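Local structure of Emp47p (form2) (Saccharomyces cerevisiae, 2A6Z) at residues Pro120-Leu126 against Ser142-Met148. The protein is a cargo receptor with a carbohydrate recognition domain, involved in the secretion of glycoproteins and required for exit of Emp46p from the endoplasmic reticulum. Sequence-based numbering, arbitrary orientation. Where two conformers were deposited one is given.
Sequences PTLRGQL and SFASCLM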
loop_
_atom_site.group_PDB
_atom_site.type_symbol
_atom_site.label_atom_id
_atom_site.label_comp_id
_atom_site.label_asym_id
_atom_site.label_seq_id
_atom_site.Cartn_x
_atom_site.Cartn_y
_atom_site.Cartn_z
ATOM N N PRO A 120 -3.037 14.658 -7.400
ATOM C CA PRO A 120 -2.305 13.416 -7.029
ATOM C C PRO A 120 -1.617 13.565 -5.686
ATOM O O PRO A 120 -0.776 14.473 -5.471
ATOM C CB PRO A 120 -1.335 13.253 -8.182
ATOM C CG PRO A 120 -1.945 13.994 -9.331
ATOM C CD PRO A 120 -2.636 15.190 -8.703
ATOM N N THR A 121 -1.928 12.622 -4.787
ATOM C CA THR A 121 -1.428 12.648 -3.430
ATOM C C THR A 121 -1.103 11.231 -2.946
ATOM O O THR A 121 -1.640 10.231 -3.466
ATOM C CB THR A 121 -2.444 13.232 -2.434
ATOM O OG1 THR A 121 -3.752 12.665 -2.632
ATOM C CG2 THR A 121 -2.603 14.736 -2.596
ATOM N N LEU A 122 -0.278 11.193 -1.898
ATOM C CA LEU A 122 -0.162 10.051 -0.982
ATOM C C LEU A 122 -0.721 10.523 0.330
ATOM O O LEU A 122 -0.267 11.518 0.904
ATOM C CB LEU A 122 1.309 9.591 -0.880
ATOM C CG LEU A 122 1.451 8.255 -0.095
ATOM C CD1 LEU A 122 2.793 7.639 -0.493
ATOM C CD2 LEU A 122 1.420 8.407 1.428
ATOM N N ARG A 123 -1.703 9.792 0.850
ATOM C CA ARG A 123 -2.395 10.167 2.067
ATOM C C ARG A 123 -2.351 9.018 3.069
ATOM O O ARG A 123 -2.488 7.833 2.711
ATOM C CB ARG A 123 -3.873 10.460 1.767
ATOM C CG ARG A 123 -4.062 11.768 1.001
ATOM C CD ARG A 123 -5.453 11.848 0.340
ATOM N NE ARG A 123 -5.573 13.194 -0.339
ATOM C CZ ARG A 123 -5.986 14.301 0.233
ATOM N NH1 ARG A 123 -6.358 14.333 1.526
ATOM N NH2 ARG A 123 -6.040 15.423 -0.507
ATOM N N GLY A 124 -2.243 9.386 4.335
ATOM C CA GLY A 124 -2.395 8.405 5.445
ATOM C C GLY A 124 -3.785 8.541 6.047
ATOM O O GLY A 124 -4.285 9.636 6.315
ATOM N N GLN A 125 -4.374 7.375 6.278
ATOM C CA GLN A 125 -5.683 7.258 6.879
ATOM C C GLN A 125 -5.606 6.239 8.056
ATOM O O GLN A 125 -4.873 5.234 7.918
ATOM C CB GLN A 125 -6.763 6.754 5.905
ATOM C CG GLN A 125 -6.717 7.402 4.520
ATOM C CD GLN A 125 -7.120 8.840 4.367
ATOM O OE1 GLN A 125 -6.462 9.586 3.645
ATOM N NE2 GLN A 125 -8.233 9.248 5.002
ATOM N N LEU A 126 -6.345 6.491 9.110
ATOM C CA LEU A 126 -6.376 5.566 10.269
ATOM C C LEU A 126 -7.820 5.206 10.562
ATOM O O LEU A 126 -8.727 6.003 10.407
ATOM C CB LEU A 126 -5.835 6.253 11.518
ATOM C CG LEU A 126 -4.351 6.595 11.437
ATOM C CD1 LEU A 126 -4.025 7.703 12.412
ATOM C CD2 LEU A 126 -3.498 5.315 11.588
ATOM N N SER A 142 -7.809 12.447 6.068
ATOM C CA SER A 142 -6.374 12.059 6.070
ATOM C C SER A 142 -5.704 12.663 7.283
ATOM O O SER A 142 -5.884 13.862 7.556
ATOM C CB SER A 142 -5.711 12.610 4.817
ATOM O OG SER A 142 -6.412 12.256 3.644
ATOM N N PHE A 143 -4.897 11.863 7.992
ATOM C CA PHE A 143 -4.158 12.460 9.113
ATOM C C PHE A 143 -2.906 13.145 8.620
ATOM O O PHE A 143 -2.372 13.968 9.368
ATOM C CB PHE A 143 -3.855 11.446 10.242
ATOM C CG PHE A 143 -2.862 10.337 9.872
ATOM C CD1 PHE A 143 -1.497 10.573 10.059
ATOM C CD2 PHE A 143 -3.290 9.120 9.350
ATOM C CE1 PHE A 143 -0.564 9.600 9.709
ATOM C CE2 PHE A 143 -2.332 8.135 9.014
ATOM C CZ PHE A 143 -0.989 8.379 9.200
ATOM N N ALA A 144 -2.444 12.806 7.423
ATOM C CA ALA A 144 -1.228 13.379 6.866
ATOM C C ALA A 144 -1.273 13.119 5.364
ATOM O O ALA A 144 -1.941 12.195 4.920
ATOM C CB ALA A 144 0.012 12.770 7.501
ATOM N N SER A 145 -0.522 13.925 4.619
ATOM C CA SER A 145 -0.491 13.746 3.175
ATOM C C SER A 145 0.654 14.497 2.573
ATOM O O SER A 145 1.238 15.405 3.199
ATOM C CB SER A 145 -1.822 14.211 2.559
ATOM O OG SER A 145 -1.948 15.651 2.771
ATOM N N CYS A 146 0.969 14.150 1.323
ATOM C CA CYS A 146 1.834 14.961 0.489
ATOM C C CYS A 146 1.334 14.885 -0.937
ATOM O O CYS A 146 0.655 13.930 -1.337
ATOM C CB CYS A 146 3.310 14.542 0.587
ATOM S SG CYS A 146 3.662 12.896 -0.075
ATOM N N LEU A 147 1.729 15.886 -1.737
ATOM C CA LEU A 147 1.564 15.760 -3.185
ATOM C C LEU A 147 2.489 14.670 -3.683
ATOM O O LEU A 147 3.634 14.542 -3.230
ATOM C CB LEU A 147 1.898 17.097 -3.866
ATOM C CG LEU A 147 1.071 18.290 -3.371
ATOM C CD1 LEU A 147 1.513 19.547 -4.129
ATOM C CD2 LEU A 147 -0.420 18.056 -3.529
ATOM N N MET A 148 1.990 13.874 -4.635
ATOM C CA MET A 148 2.782 12.810 -5.221
ATOM C C MET A 148 2.262 12.510 -6.619
ATOM O O MET A 148 1.183 11.948 -6.784
ATOM C CB MET A 148 2.706 11.531 -4.373
ATOM C CG MET A 148 3.685 10.533 -4.998
ATOM S SD MET A 148 3.365 8.851 -4.314
ATOM C CE MET A 148 4.411 7.900 -5.406
#
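Ser142 OG joins two side chains of strand 121-126: it donates to Gln125 OE1 (2.7 Å), in the carbonyl plane on a lone pair, and accepts from Arg123 NH1 (3.0 Å), the hydroxyl oxygen lying in the guanidinium plane. Arg123 NE bonds in turn to Thr121 OG1 (3.0 Å), whose chi1 of 47° sets the hydroxyl between backbone N and carbonyl carbon; the guanidinium is thus held at two of its nitrogens. At the Ser142 end, on the opposite face of the sheet from Arg123, Leu126 CD1 sits over one face of the Phe143 ring, 3.9 Å from its centroid, while ring atom CE2 comes within 3.3 Å of Gly124 C, where the backbone bears no side chain. On that same side, Leu122 CB meets Cys146 SG and, in one pair of conformers, Leu122 CD1 nears Met148 SD. The backbones run antiparallel, with Leu122 and Cys146 a hydrogen-bonded pair. In the next shell, Ile138 O of helix 138-141 accepts from Gln125 NE2. Strand 144-147 edges one sheet of the legume-lectin-like sandwich, flanked by strand 121-128 and then 108-113; Leu122 and Phe143 reach strands 170-175 and 178-183 of the facing sheet, and the Cys146-Cys180 disulfide ties the two sheets together.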